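Local structure of PmbA-related protein (Thermotoga maritima, 1VL4) at residues I65-F76 with C87-K98; K103-K111 with I165-V173. The protein is of uncertain function but belongs to the PmbA/TldD family (peptidase U62), whose members are generally assigned metallopeptidase activity. All coordinates share one frame; numbering follows the deposited sequence. Where two conformers were deposited one is given.

Strands 51-69 and 72-78 form a hairpin at one edge of a six-stranded antiparallel sheet, and the chain then turns back through helix 84-93. Contact 1 closes this short loop, its two segments 11 residues apart at their nearest ends, by laying the helix and the turn after it across the hairpin. Contact 2 follows in series without overlap: the chain runs on through 103-111, which is joined 54 residues later by the hairpin turn of strands 148-167 and 172-188 in the same sheet. The centres of the contacts lie about 16 Å apart, and the two contacts touch where Gly71 O and Glu104 N probably hydrogen-bond, at 2.8 Å, and where the Phe106 ring packs on Lys66 and Leu68.

Contact 1 (I65-F76 with C87-K98); sequences IKVLKDGKTGTF and CFEEALSNLQVK
Cys87 starts the contact with its CB 3.7 Å from Ile65 CD1, while its SG lies in the plane of the Phe76 ring at the edge, nearest to CE2, a sulfur-aromatic contact. Phe88 turns its base away from the hairpin, but with CG anti to the backbone N (chi1 173°) the ring swings back and brings CE2 to Val67 CG2, the two side chains crossing at about a right angle. Leu22 and Leu25 of helix 15-29 also pack on this ring. Glu90 lays its CG over one face of the Phe76 ring, 4.0 Å from the centroid and offset toward the rim, a CH-pi contact; the chain bends at chi2, and its carboxylate plane stands 71° from the ring. The methyl of Ala91 touches Val67 CG2 and the carbonyls of Ile65 and Gly74. Here the antiparallel hairpin, closed by a type I' turn from Lys69 to Lys72, takes the helix across one face, and the axis of strand 72-76 passes 5.8 Å from that of helix 87-93. Gly74 allows this approach: its CA meets Ala91 O at 3.1 Å in a CA-H...O contact, where a CB would clash. Leu92 CD1 reaches Val67 CG1. Asn94 donates from ND2 to Thr75 O at 3.1 Å, with the donor well above the carbonyl plane; ND2 also bonds Asp57 of the second subunit, whose Tyr55 OH pairs with Thr75 N. A water sits between Asn94 O and Thr73 O, within hydrogen-bonding distance of each. Leu95 straddles the end of the hairpin, CD1 against Lys69 CB and CD2 only 3.2 Å from Lys72 O. Beyond it, Lys98 O faces the aliphatic CD of Lys72 at 3.5 Å.

Contact 2 (K103-K111 with I165-V173); sequences KEYFFEGGK and ITNTLGLDV
Asn167 ND2 donates to Phe107 O at 2.8 Å in a nearly straight bond, 173° at the hydrogen. The acceptor lies in the plane of the amide, and the donor is tilted only modestly from the carbonyl plane. The same nitrogen also bonds the side-chain oxygen of Gln34 on strand 32-48. With CG held between the backbone N and carbonyl carbon (chi1 71°), the amide folds back over its own turn, and OD1 accepts from Leu169 N at 2.8 Å and from Leu171 N, which arrive from opposite faces of its plane. The first of these bonds makes an Asx turn, set within the type I beta turn from Asn167 to Gly170 that links strands 148-167 and 172-188 as a hairpin. A leucine here has neither amide atom, and would probably leave Phe107 O without this donor and the N-H groups of Leu169 and Leu171 without their shared acceptor. Leu171 O is gripped twice, by Asn167 N and by Thr166 OG1, the latter at 2.6 Å and in the carbonyl plane. Farther along the loop, Gly109 N donates to Leu169 O at 3.0 Å, close to linear but from above the carbonyl plane. Leu169 O also takes a proton from a water, which gives its other one to Glu108 OE2. Gly109 CA adds a CA-H...O contact to Gly170 O; a CB there would collide with that oxygen. Apolar contacts lie beside these bonds: Leu169 CD1 meets the edge of the Phe106 ring at CD2, 3.7 Å away, while Leu169 CD2 touches Glu108 CG, the two side chains crossing at about a right angle. Leu171 CD1 approaches the Phe107 ring at its edge, at 4.2 Å from CD2.

Contact 1 (I65-F76 with C87-K98)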
# COMPACT_ATOMS: atom_id res chain seq x y z
N ILE A 65 12.09 -14.17 14.43
CA ILE A 65 12.37 -15.27 15.34
C ILE A 65 11.07 -16.08 15.51
O ILE A 65 10.06 -15.54 16.00
CB ILE A 65 12.83 -14.76 16.67
CG1 ILE A 65 14.15 -13.98 16.53
CG2 ILE A 65 13.03 -15.93 17.69
CD1 ILE A 65 14.13 -12.63 17.12
N LYS A 66 11.07 -17.33 15.06
CA LYS A 66 9.87 -18.16 15.18
C LYS A 66 10.17 -19.43 16.00
O LYS A 66 11.12 -20.18 15.67
CB LYS A 66 9.36 -18.52 13.81
CG LYS A 66 8.05 -19.30 13.77
CD LYS A 66 7.63 -19.51 12.33
CE LYS A 66 6.75 -18.38 11.79
NZ LYS A 66 6.24 -18.68 10.41
N VAL A 67 9.38 -19.66 17.04
CA VAL A 67 9.55 -20.83 17.92
C VAL A 67 8.39 -21.81 17.69
O VAL A 67 7.23 -21.37 17.61
CB VAL A 67 9.60 -20.42 19.36
CG1 VAL A 67 9.58 -21.63 20.27
CG2 VAL A 67 10.85 -19.55 19.63
N LEU A 68 8.72 -23.11 17.61
CA LEU A 68 7.78 -24.19 17.24
C LEU A 68 7.70 -25.15 18.41
O LEU A 68 8.71 -25.63 18.88
CB LEU A 68 8.24 -24.88 16.00
CG LEU A 68 7.47 -26.10 15.49
CD1 LEU A 68 6.09 -25.72 15.01
CD2 LEU A 68 8.27 -26.72 14.35
N LYS A 69 6.50 -25.32 18.96
CA LYS A 69 6.26 -26.28 20.04
C LYS A 69 4.94 -26.99 19.80
O LYS A 69 3.91 -26.35 19.75
CB LYS A 69 6.22 -25.59 21.38
CG LYS A 69 6.33 -26.54 22.58
CD LYS A 69 6.21 -25.75 23.87
CE LYS A 69 6.34 -26.59 25.14
NZ LYS A 69 5.94 -25.77 26.32
N ASP A 70 4.99 -28.31 19.62
CA ASP A 70 3.80 -29.17 19.47
C ASP A 70 2.99 -28.69 18.30
O ASP A 70 1.77 -28.61 18.40
CB ASP A 70 2.93 -29.19 20.73
CG ASP A 70 3.61 -29.82 21.93
OD1 ASP A 70 4.37 -30.80 21.73
OD2 ASP A 70 3.39 -29.34 23.08
N GLY A 71 3.68 -28.32 17.24
CA GLY A 71 3.06 -27.89 16.02
C GLY A 71 2.48 -26.49 16.01
O GLY A 71 1.93 -26.09 15.02
N LYS A 72 2.60 -25.77 17.13
CA LYS A 72 2.18 -24.39 17.24
C LYS A 72 3.42 -23.50 17.12
O LYS A 72 4.50 -23.89 17.61
CB LYS A 72 1.53 -24.16 18.59
CG LYS A 72 0.09 -24.61 18.67
CD LYS A 72 -0.44 -24.31 20.05
CE LYS A 72 -1.44 -25.40 20.48
NZ LYS A 72 -2.23 -24.93 21.64
N THR A 73 3.27 -22.35 16.43
CA THR A 73 4.32 -21.31 16.36
C THR A 73 4.04 -20.00 17.14
O THR A 73 2.90 -19.67 17.49
CB THR A 73 4.66 -20.97 14.96
OG1 THR A 73 3.50 -20.46 14.27
CG2 THR A 73 5.16 -22.16 14.24
N GLY A 74 5.12 -19.34 17.52
CA GLY A 74 5.11 -18.04 18.21
C GLY A 74 6.18 -17.24 17.49
O GLY A 74 7.27 -17.77 17.21
N THR A 75 5.89 -16.00 17.09
CA THR A 75 6.81 -15.23 16.21
C THR A 75 7.01 -13.79 16.71
O THR A 75 6.00 -13.12 17.00
CB THR A 75 6.28 -15.21 14.76
OG1 THR A 75 6.00 -16.54 14.32
CG2 THR A 75 7.29 -14.56 13.76
N PHE A 76 8.28 -13.31 16.76
CA PHE A 76 8.63 -11.90 17.11
C PHE A 76 9.57 -11.37 16.00
O PHE A 76 10.44 -12.12 15.52
CB PHE A 76 9.26 -11.78 18.48
CG PHE A 76 9.66 -10.37 18.84
CD1 PHE A 76 8.72 -9.34 18.82
CD2 PHE A 76 10.99 -10.05 19.12
CE1 PHE A 76 9.07 -7.99 19.17
CE2 PHE A 76 11.36 -8.73 19.46
CZ PHE A 76 10.38 -7.69 19.49
N CYS A 87 13.88 -11.45 23.06
CA CYS A 87 13.28 -11.85 21.78
C CYS A 87 12.67 -13.27 21.80
O CYS A 87 11.55 -13.48 21.33
CB CYS A 87 14.33 -11.83 20.71
SG CYS A 87 14.81 -10.17 20.24
N PHE A 88 13.42 -14.23 22.34
CA PHE A 88 12.97 -15.58 22.45
C PHE A 88 11.75 -15.66 23.36
O PHE A 88 10.74 -16.28 23.01
CB PHE A 88 14.13 -16.48 22.94
CG PHE A 88 13.71 -17.88 23.25
CD1 PHE A 88 13.26 -18.21 24.51
CD2 PHE A 88 13.77 -18.89 22.26
CE1 PHE A 88 12.88 -19.51 24.85
CE2 PHE A 88 13.38 -20.19 22.58
CZ PHE A 88 12.94 -20.49 23.88
N GLU A 89 11.83 -15.03 24.52
CA GLU A 89 10.73 -15.07 25.47
C GLU A 89 9.45 -14.43 24.88
O GLU A 89 8.34 -14.90 25.14
CB GLU A 89 11.14 -14.40 26.80
CG GLU A 89 12.26 -15.13 27.60
CD GLU A 89 11.94 -16.58 28.04
OE1 GLU A 89 10.75 -17.00 28.03
OE2 GLU A 89 12.91 -17.30 28.41
N GLU A 90 9.62 -13.42 24.06
CA GLU A 90 8.50 -12.78 23.37
C GLU A 90 7.86 -13.75 22.39
O GLU A 90 6.64 -13.91 22.36
CB GLU A 90 9.00 -11.52 22.67
CG GLU A 90 7.92 -10.64 22.09
CD GLU A 90 7.06 -9.91 23.13
OE1 GLU A 90 7.27 -9.99 24.35
OE2 GLU A 90 6.10 -9.28 22.68
N ALA A 91 8.67 -14.44 21.60
CA ALA A 91 8.15 -15.41 20.60
C ALA A 91 7.46 -16.56 21.33
O ALA A 91 6.40 -17.03 20.90
CB ALA A 91 9.25 -15.96 19.74
N LEU A 92 8.05 -17.01 22.42
CA LEU A 92 7.50 -18.11 23.19
C LEU A 92 6.12 -17.71 23.72
O LEU A 92 5.12 -18.45 23.64
CB LEU A 92 8.46 -18.43 24.35
CG LEU A 92 8.37 -19.82 24.95
CD1 LEU A 92 8.86 -20.86 23.98
CD2 LEU A 92 9.15 -19.89 26.29
N SER A 93 6.03 -16.48 24.24
CA SER A 93 4.78 -16.04 24.77
C SER A 93 3.68 -16.00 23.70
O SER A 93 2.53 -16.25 24.00
CB SER A 93 4.93 -14.72 25.55
OG SER A 93 3.67 -14.11 25.68
N ASN A 94 4.01 -15.72 22.46
CA ASN A 94 3.03 -15.75 21.40
C ASN A 94 2.55 -17.13 20.95
O ASN A 94 1.68 -17.23 20.07
CB ASN A 94 3.54 -14.96 20.20
CG ASN A 94 3.68 -13.44 20.51
OD1 ASN A 94 3.07 -12.92 21.43
ND2 ASN A 94 4.49 -12.76 19.71
N LEU A 95 3.14 -18.19 21.49
CA LEU A 95 2.63 -19.55 21.21
C LEU A 95 1.16 -19.70 21.59
O LEU A 95 0.44 -20.40 20.93
CB LEU A 95 3.42 -20.63 21.94
CG LEU A 95 4.72 -21.05 21.26
CD1 LEU A 95 5.45 -22.02 22.20
CD2 LEU A 95 4.52 -21.67 19.89
N GLN A 96 0.73 -19.04 22.64
CA GLN A 96 -0.67 -19.07 23.07
C GLN A 96 -1.70 -18.35 22.16
O GLN A 96 -2.90 -18.42 22.40
CB GLN A 96 -0.76 -18.49 24.48
CG GLN A 96 -0.46 -17.02 24.47
CD GLN A 96 -0.42 -16.41 25.82
OE1 GLN A 96 -1.45 -16.23 26.45
NE2 GLN A 96 0.78 -16.05 26.26
N VAL A 97 -1.25 -17.62 21.15
CA VAL A 97 -2.16 -16.83 20.30
C VAL A 97 -2.88 -17.82 19.34
O VAL A 97 -2.76 -17.75 18.11
CB VAL A 97 -1.36 -15.68 19.57
CG1 VAL A 97 -2.28 -14.80 18.75
CG2 VAL A 97 -0.62 -14.83 20.60
N LYS A 98 -3.62 -18.74 19.97
CA LYS A 98 -3.98 -20.11 19.43
C LYS A 98 -2.93 -21.16 19.88
O LYS A 98 -1.80 -21.20 19.37
CB LYS A 98 -4.23 -20.17 17.90
CG LYS A 98 -5.68 -20.50 17.48
CD LYS A 98 -6.63 -19.39 17.91
CE LYS A 98 -8.09 -19.70 17.64
NZ LYS A 98 -8.97 -18.88 18.53
O HOH W 1 0.31 -18.62 18.23

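Contact 2 (K103-K111 with I165-V173)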
# COMPACT_ATOMS: atom_id res chain seq x y z
N LYS A 103 0.11 -29.49 13.52
CA LYS A 103 -0.16 -28.57 12.41
C LYS A 103 1.14 -28.05 11.76
O LYS A 103 1.53 -28.57 10.72
CB LYS A 103 -1.04 -27.39 12.87
CG LYS A 103 -2.16 -27.77 13.85
CD LYS A 103 -2.88 -26.53 14.42
CE LYS A 103 -4.39 -26.62 14.21
NZ LYS A 103 -5.03 -25.30 14.40
N GLU A 104 1.80 -27.04 12.33
CA GLU A 104 2.96 -26.41 11.65
C GLU A 104 4.24 -27.22 11.77
O GLU A 104 4.45 -27.97 12.74
CB GLU A 104 3.28 -24.99 12.18
CG GLU A 104 2.14 -23.92 12.12
CD GLU A 104 2.02 -23.23 10.79
OE1 GLU A 104 3.05 -23.05 10.10
OE2 GLU A 104 0.89 -22.87 10.42
N TYR A 105 5.14 -27.02 10.81
CA TYR A 105 6.49 -27.53 10.99
C TYR A 105 7.57 -26.76 10.23
O TYR A 105 7.30 -25.88 9.40
CB TYR A 105 6.56 -29.03 10.68
CG TYR A 105 6.11 -29.37 9.32
CD1 TYR A 105 4.77 -29.41 9.00
CD2 TYR A 105 7.06 -29.65 8.32
CE1 TYR A 105 4.36 -29.72 7.72
CE2 TYR A 105 6.67 -29.97 7.05
CZ TYR A 105 5.32 -30.01 6.74
OH TYR A 105 4.96 -30.33 5.44
N PHE A 106 8.81 -27.02 10.64
CA PHE A 106 9.99 -26.46 10.01
C PHE A 106 10.61 -27.50 9.07
O PHE A 106 10.46 -28.71 9.27
CB PHE A 106 11.05 -26.10 11.04
CG PHE A 106 10.68 -24.96 11.97
CD1 PHE A 106 9.68 -24.02 11.65
CD2 PHE A 106 11.39 -24.80 13.17
CE1 PHE A 106 9.40 -22.94 12.55
CE2 PHE A 106 11.10 -23.74 14.07
CZ PHE A 106 10.09 -22.81 13.74
N PHE A 107 11.34 -26.98 8.10
CA PHE A 107 12.10 -27.74 7.15
C PHE A 107 13.50 -28.06 7.69
O PHE A 107 14.19 -27.21 8.26
CB PHE A 107 12.20 -26.97 5.83
CG PHE A 107 12.57 -27.83 4.65
CD1 PHE A 107 11.71 -28.83 4.24
CD2 PHE A 107 13.74 -27.63 3.96
CE1 PHE A 107 12.03 -29.61 3.12
CE2 PHE A 107 14.07 -28.44 2.85
CZ PHE A 107 13.20 -29.42 2.43
N GLU A 108 13.90 -29.31 7.51
CA GLU A 108 15.18 -29.80 7.98
C GLU A 108 16.34 -29.45 7.05
O GLU A 108 16.16 -29.21 5.88
CB GLU A 108 15.11 -31.33 8.10
CG GLU A 108 14.18 -31.80 9.17
CD GLU A 108 14.15 -33.30 9.27
OE1 GLU A 108 13.45 -33.92 8.43
OE2 GLU A 108 14.83 -33.86 10.17
N GLY A 109 17.55 -29.46 7.59
CA GLY A 109 18.76 -29.24 6.83
C GLY A 109 19.06 -30.43 5.94
O GLY A 109 18.39 -31.47 6.03
N GLY A 110 20.04 -30.26 5.05
CA GLY A 110 20.59 -31.38 4.27
C GLY A 110 20.17 -31.52 2.82
O GLY A 110 20.72 -32.37 2.12
N LYS A 111 19.21 -30.73 2.34
CA LYS A 111 18.79 -30.83 0.95
C LYS A 111 19.75 -30.12 0.00
O LYS A 111 20.55 -29.29 0.45
CB LYS A 111 17.39 -30.22 0.77
CG LYS A 111 16.29 -30.99 1.46
CD LYS A 111 16.06 -32.39 0.86
CE LYS A 111 15.05 -33.19 1.68
NZ LYS A 111 14.76 -34.51 1.02
N ILE A 165 18.18 -18.08 6.26
CA ILE A 165 17.22 -18.83 7.08
C ILE A 165 17.95 -19.98 7.77
O ILE A 165 18.68 -20.77 7.13
CB ILE A 165 15.99 -19.30 6.33
CG1 ILE A 165 15.42 -18.18 5.44
CG2 ILE A 165 14.92 -19.84 7.34
CD1 ILE A 165 14.32 -18.60 4.52
N THR A 166 17.80 -20.06 9.08
CA THR A 166 18.41 -21.19 9.77
C THR A 166 17.52 -21.62 10.92
O THR A 166 16.77 -20.80 11.46
CB THR A 166 19.86 -20.83 10.21
OG1 THR A 166 20.50 -21.96 10.82
CG2 THR A 166 19.85 -19.64 11.19
N ASN A 167 17.56 -22.91 11.26
CA ASN A 167 16.78 -23.46 12.34
C ASN A 167 17.50 -24.62 13.06
O ASN A 167 18.56 -25.10 12.58
CB ASN A 167 15.38 -23.85 11.84
CG ASN A 167 15.36 -25.03 10.94
OD1 ASN A 167 16.15 -25.93 11.10
ND2 ASN A 167 14.36 -25.08 10.03
N THR A 168 16.92 -25.03 14.17
CA THR A 168 17.49 -26.07 15.05
C THR A 168 17.33 -27.50 14.45
O THR A 168 17.79 -28.48 15.02
CB THR A 168 16.86 -25.98 16.43
OG1 THR A 168 15.42 -25.94 16.31
CG2 THR A 168 17.33 -24.68 17.12
N LEU A 169 16.67 -27.60 13.29
CA LEU A 169 16.62 -28.86 12.52
C LEU A 169 17.73 -28.96 11.48
O LEU A 169 17.70 -29.81 10.56
CB LEU A 169 15.24 -29.04 11.86
CG LEU A 169 14.05 -29.20 12.78
CD1 LEU A 169 13.60 -27.82 13.32
CD2 LEU A 169 12.94 -29.91 11.95
N GLY A 170 18.72 -28.09 11.61
CA GLY A 170 19.85 -28.14 10.71
C GLY A 170 19.75 -27.28 9.47
O GLY A 170 20.70 -27.23 8.72
N LEU A 171 18.62 -26.60 9.24
CA LEU A 171 18.54 -25.70 8.10
C LEU A 171 19.53 -24.59 8.31
O LEU A 171 19.66 -24.00 9.42
CB LEU A 171 17.15 -25.06 7.97
CG LEU A 171 16.84 -24.22 6.73
CD1 LEU A 171 16.80 -25.12 5.50
CD2 LEU A 171 15.50 -23.44 6.90
N ASP A 172 20.23 -24.28 7.24
CA ASP A 172 21.15 -23.16 7.21
C ASP A 172 21.44 -22.73 5.74
O ASP A 172 22.29 -23.30 5.05
CB ASP A 172 22.43 -23.50 7.93
CG ASP A 172 23.28 -22.24 8.20
OD1 ASP A 172 22.86 -21.13 7.79
OD2 ASP A 172 24.32 -22.36 8.86
N VAL A 173 20.70 -21.75 5.27
CA VAL A 173 20.73 -21.38 3.84
C VAL A 173 20.89 -19.88 3.74
O VAL A 173 20.48 -19.16 4.64
CB VAL A 173 19.43 -21.91 3.05
CG1 VAL A 173 19.45 -23.42 2.97
CG2 VAL A 173 18.12 -21.42 3.62
O HOH W 2 16.76 -32.62 11.35